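Local coordinates for protein enoyl-CoA hydratase (Mycobacterium avium, PDB 3OC7) that probably catalyses the addition of water to the double bond of 2-enoyl-CoA thioesters in fatty acid metabolism, as a member of the crotonase family, at residues M5-D10 with T25-H30; I155-L160 with E228-D233. All coordinates share one frame; numbering follows the deposited sequence. Where two conformers were deposited one is given.

Contact 1: residues M5-D10 with T25-H30; sequences MDALVD and TLNSPH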
loop_
_atom_site.group_PDB
_atom_site.type_symbol
_atom_site.label_atom_id
_atom_site.label_comp_id
_atom_site.label_asym_id
_atom_site.label_seq_id
_atom_site.Cartn_x
_atom_site.Cartn_y
_atom_site.Cartn_z
ATOM N N MET A 5 -27.142 1.692 31.324
ATOM C CA MET A 5 -25.899 1.145 30.685
ATOM C C MET A 5 -25.079 0.305 31.671
ATOM O O MET A 5 -24.880 0.705 32.814
ATOM C CB MET A 5 -25.053 2.291 30.102
ATOM C CG MET A 5 -23.764 1.863 29.400
ATOM S SD MET A 5 -23.130 3.065 28.207
ATOM C CE MET A 5 -24.261 2.833 26.838
ATOM N N ASP A 6 -24.609 -0.857 31.216
ATOM C CA ASP A 6 -23.748 -1.740 32.018
ATOM C C ASP A 6 -22.264 -1.336 31.988
ATOM O O ASP A 6 -21.820 -0.632 31.073
ATOM C CB ASP A 6 -23.882 -3.192 31.528
ATOM C CG ASP A 6 -25.247 -3.794 31.822
ATOM O OD1 ASP A 6 -25.847 -3.473 32.876
ATOM O OD2 ASP A 6 -25.723 -4.601 30.995
ATOM N N ALA A 7 -21.509 -1.798 32.988
ATOM C CA ALA A 7 -20.036 -1.692 33.007
ATOM C C ALA A 7 -19.463 -3.112 33.113
ATOM O O ALA A 7 -20.092 -3.964 33.762
ATOM C CB ALA A 7 -19.592 -0.838 34.182
ATOM N N LEU A 8 -18.294 -3.412 32.525
ATOM C CA LEU A 8 -17.356 -2.478 31.863
ATOM C C LEU A 8 -17.556 -2.366 30.335
ATOM O O LEU A 8 -16.943 -1.503 29.691
ATOM C CB LEU A 8 -15.902 -2.888 32.180
ATOM C CG LEU A 8 -15.445 -3.011 33.643
ATOM C CD1 LEU A 8 -14.050 -3.594 33.713
ATOM C CD2 LEU A 8 -15.468 -1.651 34.350
ATOM N N VAL A 9 -18.394 -3.244 29.781
ATOM C CA VAL A 9 -18.848 -3.210 28.378
ATOM C C VAL A 9 -20.382 -3.315 28.368
ATOM O O VAL A 9 -20.953 -4.238 28.995
ATOM C CB VAL A 9 -18.243 -4.387 27.523
ATOM C CG1 VAL A 9 -18.693 -4.307 26.060
ATOM C CG2 VAL A 9 -16.717 -4.418 27.608
ATOM N N ASP A 10 -21.052 -2.380 27.687
ATOM C CA ASP A 10 -22.526 -2.453 27.516
ATOM C C ASP A 10 -22.921 -3.070 26.165
ATOM O O ASP A 10 -22.284 -2.788 25.150
ATOM C CB ASP A 10 -23.185 -1.068 27.673
ATOM C CG ASP A 10 -24.710 -1.111 27.473
ATOM O OD1 ASP A 10 -25.438 -1.535 28.403
ATOM O OD2 ASP A 10 -25.189 -0.735 26.385
ATOM N N THR A 25 -20.346 -0.939 23.765
ATOM C CA THR A 25 -19.773 0.331 24.253
ATOM C C THR A 25 -18.763 0.116 25.385
ATOM O O THR A 25 -19.119 -0.395 26.463
ATOM C CB THR A 25 -20.883 1.336 24.759
ATOM O OG1 THR A 25 -21.905 1.478 23.756
ATOM C CG2 THR A 25 -20.301 2.737 25.143
ATOM N N LEU A 26 -17.516 0.532 25.157
ATOM C CA LEU A 26 -16.489 0.557 26.226
ATOM C C LEU A 26 -16.889 1.598 27.295
ATOM O O LEU A 26 -17.074 2.775 26.969
ATOM C CB LEU A 26 -15.084 0.862 25.660
ATOM C CG LEU A 26 -14.538 0.022 24.496
ATOM C CD1 LEU A 26 -13.244 0.603 23.944
ATOM C CD2 LEU A 26 -14.329 -1.420 24.912
ATOM N N ASN A 27 -17.028 1.162 28.552
ATOM C CA ASN A 27 -17.585 2.006 29.653
ATOM C C ASN A 27 -16.870 1.767 31.003
ATOM O O ASN A 27 -17.472 1.267 31.979
ATOM C CB ASN A 27 -19.110 1.782 29.767
ATOM C CG ASN A 27 -19.805 2.782 30.704
ATOM O OD1 ASN A 27 -19.415 3.957 30.826
ATOM N ND2 ASN A 27 -20.875 2.317 31.347
ATOM N N SER A 28 -15.581 2.104 31.024
ATOM C CA SER A 28 -14.697 1.909 32.182
ATOM C C SER A 28 -14.029 3.272 32.520
ATOM O O SER A 28 -12.820 3.425 32.371
ATOM C CB SER A 28 -13.660 0.790 31.866
ATOM O OG SER A 28 -12.779 0.509 32.949
ATOM N N PRO A 29 -14.825 4.278 32.977
ATOM C CA PRO A 29 -14.274 5.634 33.176
ATOM C C PRO A 29 -13.136 5.792 34.207
ATOM O O PRO A 29 -12.270 6.673 34.026
ATOM C CB PRO A 29 -15.501 6.460 33.591
ATOM C CG PRO A 29 -16.488 5.468 34.109
ATOM C CD PRO A 29 -16.268 4.227 33.276
ATOM N N HIS A 30 -13.106 4.936 35.234
ATOM C CA HIS A 30 -12.073 4.995 36.293
ATOM C C HIS A 30 -10.624 4.875 35.791
ATOM O O HIS A 30 -9.710 5.468 36.375
ATOM C CB HIS A 30 -12.364 3.997 37.439
ATOM C CG HIS A 30 -12.076 2.560 37.108
ATOM N ND1 HIS A 30 -12.837 1.830 36.219
ATOM C CD2 HIS A 30 -11.133 1.708 37.579
ATOM C CE1 HIS A 30 -12.367 0.597 36.144
ATOM N NE2 HIS A 30 -11.330 0.498 36.957
HETATM O O HOH W 1 -24.024 -0.251 23.789
#
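Asn27 meets the N-terminal chain with both its side chain and its backbone. Its ND2 donates to Asp6 O over 3.1 Å in a nearly straight bond (177°); the acceptor lies in the amide plane of Asn27, although the nitrogen stands well above the carbonyl plane of Asp6. CG of Asn27 is anti to the backbone N (chi1 -170°), on a CB that already points toward residues 5-10. The far end of that amide, OD1, is hydrogen-bonded to Thr64 OG1, so its rotation is fixed from both ends. Met5 slants past it, with CG 3.5 Å from Asn27 ND2. The backbone adds a bond, Asn27 N to Leu8 O, 2.9 Å.

Thr25 forms an antiparallel hydrogen-bonded pair with Asp10: Asp10 N to Thr25 O and Thr25 N to Asp10 O, each 3.0 Å. On the face shared by their side chains a water is hydrogen-bonded to Asp10 OD2 (2.9 Å) and to Thr25 OG1 (2.7 Å). The Met5 side chain crosses that of Thr25 at about a right angle.

Leu8 follows a cis peptide bond and contributes apolar packing: its CD2 lies against Ser28 CB and OG, the hydroxyl being hydrogen-bonded to Asn31. Ala7 CB packs against Asn27 O, which is buried without a polar partner.

Strands 9-12 and 21-26 form the outer edge of the crotonase-fold mixed sheet, and their bridges stop at Val9-Leu26. Beyond, side-chain bonds take over: Asn27 ND2 holds Asp6 O, and Asp10 OD1 accepts from Asp6 N.

Contact 2: residues I155-L160 with E228-D233; sequences ISLTLL and ERFDRD. With EDO (1,2-ethanediol), chain B.
O1 of a bound 1,2-ethanediol, probably from the crystallisation liquor, is gripped by Arg229 and Asp233, one helical turn apart, while Leu160 CD1 of the facing segment touches its C2. The diol donates to Asp233 OD2 at 2.8 Å and accepts from Arg229 NH1 at 3.0 Å, lying at the edge of the guanidinium. Over one face of that group comes Leu160 CB, 4.0 Å from Arg229 NH1. CG of Arg229 is anti to the backbone N (chi1 -176°), and a bend at chi3 follows; CD passes 3.7 Å from Leu157 O, a buried carbonyl oxygen with no polar partner in the model.

Deeper in, the contact is apolar. Leu157 lays CD1 over the face of the Phe230 ring, a CH-pi contact 4.1 Å from the ring centroid, and its CB meets the same face near CE1. Thr158 CG2 arrives instead at the ring edge, 4.1 Å from CZ of Phe230.

Within the crotonase fold, short helix 156-159 thus leans on long helix 212-245, with Met101 of helix 86-106 packed against Leu157, Thr158 and Phe230. Leu221 of a second subunit touches Ser156 and Leu160, and its carbonyl oxygen is hydrogen-bonded to the diol, placing this contact beside a subunit interface of the three-chain assembly.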
loop_
_atom_site.group_PDB
_atom_site.type_symbol
_atom_site.label_atom_id
_atom_site.label_comp_id
_atom_site.label_asym_id
_atom_site.label_seq_id
_atom_site.Cartn_x
_atom_site.Cartn_y
_atom_site.Cartn_z
ATOM N N ILE A 155 0.897 -4.525 18.402
ATOM C CA ILE A 155 -0.070 -3.783 17.571
ATOM C C ILE A 155 0.307 -3.733 16.065
ATOM O O ILE A 155 -0.551 -3.442 15.215
ATOM C CB ILE A 155 -0.408 -2.374 18.131
ATOM C CG1 ILE A 155 0.811 -1.448 18.118
ATOM C CG2 ILE A 155 -1.028 -2.459 19.546
ATOM C CD1 ILE A 155 0.533 -0.058 18.692
ATOM N N SER A 156 1.579 -4.034 15.755
ATOM C CA SER A 156 2.068 -4.169 14.362
ATOM C C SER A 156 1.288 -5.212 13.531
ATOM O O SER A 156 1.204 -5.097 12.295
ATOM C CB SER A 156 3.588 -4.455 14.311
ATOM O OG SER A 156 4.378 -3.338 14.734
ATOM N N LEU A 157 0.707 -6.209 14.209
ATOM C CA LEU A 157 -0.107 -7.259 13.560
ATOM C C LEU A 157 -1.289 -6.712 12.709
ATOM O O LEU A 157 -1.615 -7.281 11.660
ATOM C CB LEU A 157 -0.632 -8.278 14.597
ATOM C CG LEU A 157 0.395 -9.200 15.263
ATOM C CD1 LEU A 157 -0.229 -9.925 16.468
ATOM C CD2 LEU A 157 1.004 -10.177 14.251
ATOM N N THR A 158 -1.905 -5.618 13.188
ATOM C CA THR A 158 -2.989 -4.929 12.436
ATOM C C THR A 158 -2.607 -3.555 11.837
ATOM O O THR A 158 -3.256 -3.130 10.867
ATOM C CB THR A 158 -4.318 -4.804 13.267
ATOM O OG1 THR A 158 -4.106 -4.005 14.446
ATOM C CG2 THR A 158 -4.910 -6.199 13.616
ATOM N N LEU A 159 -1.582 -2.873 12.377
ATOM C CA LEU A 159 -1.116 -1.590 11.796
ATOM C C LEU A 159 -0.307 -1.728 10.499
ATOM O O LEU A 159 -0.529 -0.966 9.528
ATOM C CB LEU A 159 -0.306 -0.760 12.817
ATOM C CG LEU A 159 -1.029 -0.238 14.065
ATOM C CD1 LEU A 159 -0.091 0.694 14.822
ATOM C CD2 LEU A 159 -2.344 0.458 13.721
ATOM N N LEU A 160 0.632 -2.673 10.453
ATOM C CA LEU A 160 1.506 -2.767 9.262
ATOM C C LEU A 160 0.803 -3.191 7.944
ATOM O O LEU A 160 1.212 -2.712 6.873
ATOM C CB LEU A 160 2.800 -3.561 9.537
ATOM C CG LEU A 160 3.732 -2.979 10.620
ATOM C CD1 LEU A 160 4.978 -3.862 10.754
ATOM C CD2 LEU A 160 4.121 -1.503 10.377
ATOM N N GLU A 228 -2.703 -14.676 8.121
ATOM C CA GLU A 228 -1.413 -15.320 7.820
ATOM C C GLU A 228 -0.268 -14.693 8.611
ATOM O O GLU A 228 0.647 -15.417 9.073
ATOM C CB GLU A 228 -1.083 -15.252 6.324
ATOM C CG GLU A 228 -1.954 -16.108 5.429
ATOM C CD GLU A 228 -1.687 -15.852 3.949
ATOM O OE1 GLU A 228 -0.504 -15.876 3.532
ATOM O OE2 GLU A 228 -2.659 -15.621 3.197
ATOM N N ARG A 229 -0.313 -13.367 8.781
ATOM C CA ARG A 229 0.694 -12.618 9.565
ATOM C C ARG A 229 0.641 -12.990 11.062
ATOM O O ARG A 229 1.696 -13.191 11.693
ATOM C CB ARG A 229 0.549 -11.091 9.333
ATOM C CG ARG A 229 1.600 -10.218 10.031
ATOM C CD ARG A 229 1.326 -8.713 9.905
ATOM N NE ARG A 229 1.481 -8.218 8.531
ATOM C CZ ARG A 229 2.557 -7.592 8.059
ATOM N NH1 ARG A 229 3.607 -7.364 8.837
ATOM N NH2 ARG A 229 2.569 -7.182 6.794
ATOM N N PHE A 230 -0.573 -13.105 11.620
ATOM C CA PHE A 230 -0.769 -13.619 12.992
ATOM C C PHE A 230 -0.137 -15.023 13.148
ATOM O O PHE A 230 0.602 -15.276 14.113
ATOM C CB PHE A 230 -2.270 -13.695 13.369
ATOM C CG PHE A 230 -2.897 -12.386 13.874
ATOM C CD1 PHE A 230 -3.195 -11.341 13.005
ATOM C CD2 PHE A 230 -3.266 -12.254 15.234
ATOM C CE1 PHE A 230 -3.823 -10.159 13.475
ATOM C CE2 PHE A 230 -3.898 -11.083 15.728
ATOM C CZ PHE A 230 -4.183 -10.030 14.841
ATOM N N ASP A 231 -0.419 -15.935 12.209
ATOM C CA ASP A 231 0.146 -17.296 12.244
ATOM C C ASP A 231 1.696 -17.283 12.308
ATOM O O ASP A 231 2.290 -18.012 13.113
ATOM C CB ASP A 231 -0.318 -18.112 11.024
ATOM C CG ASP A 231 -1.765 -18.577 11.116
ATOM O OD1 ASP A 231 -2.368 -18.585 12.215
ATOM O OD2 ASP A 231 -2.291 -18.971 10.050
ATOM N N ARG A 232 2.331 -16.451 11.473
ATOM C CA ARG A 232 3.803 -16.351 11.414
ATOM C C ARG A 232 4.475 -15.649 12.609
ATOM O O ARG A 232 5.553 -16.097 13.059
ATOM C CB ARG A 232 4.257 -15.645 10.124
ATOM C CG ARG A 232 3.854 -16.305 8.816
ATOM C CD ARG A 232 4.591 -15.663 7.623
ATOM N NE ARG A 232 4.361 -14.219 7.501
ATOM C CZ ARG A 232 3.379 -13.657 6.791
ATOM N NH1 ARG A 232 2.520 -14.405 6.114
ATOM N NH2 ARG A 232 3.259 -12.333 6.755
ATOM N N ASP A 233 3.860 -14.566 13.119
ATOM C CA ASP A 233 4.546 -13.532 13.943
ATOM C C ASP A 233 4.025 -13.289 15.390
ATOM O O ASP A 233 4.741 -12.680 16.208
ATOM C CB ASP A 233 4.544 -12.160 13.214
ATOM C CG ASP A 233 5.379 -12.137 11.937
ATOM O OD1 ASP A 233 6.195 -13.049 11.693
ATOM O OD2 ASP A 233 5.220 -11.156 11.170
HETATM C C1 EDO B . 5.576 -8.001 12.154
HETATM O O1 EDO B . 4.418 -8.548 11.513
HETATM C C2 EDO B . 6.571 -7.501 11.115
HETATM O O2 EDO B . 7.706 -6.975 11.819
#

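Overall arrangement
The two contacts illustrate how secondary structure sets the chemistry of packing. Contact 1 lies at an edge of the six-stranded sheet, about 16 Å (centre to centre) from the middle of the chain, and relies mainly on backbone and amide hydrogen bonds, with one water. Contact 2 joins two helices whose backbones offer each other no hydrogen bonds, so between the segments leucine, threonine and phenylalanine do the work, with a diol held by two polar side chains of the longer helix. Both are partly buried, but contact 2 has no exposed residue among those that touch. They share no element, lie on opposite sides of the chain's centre, and only contact 2 meets another subunit of the assembly.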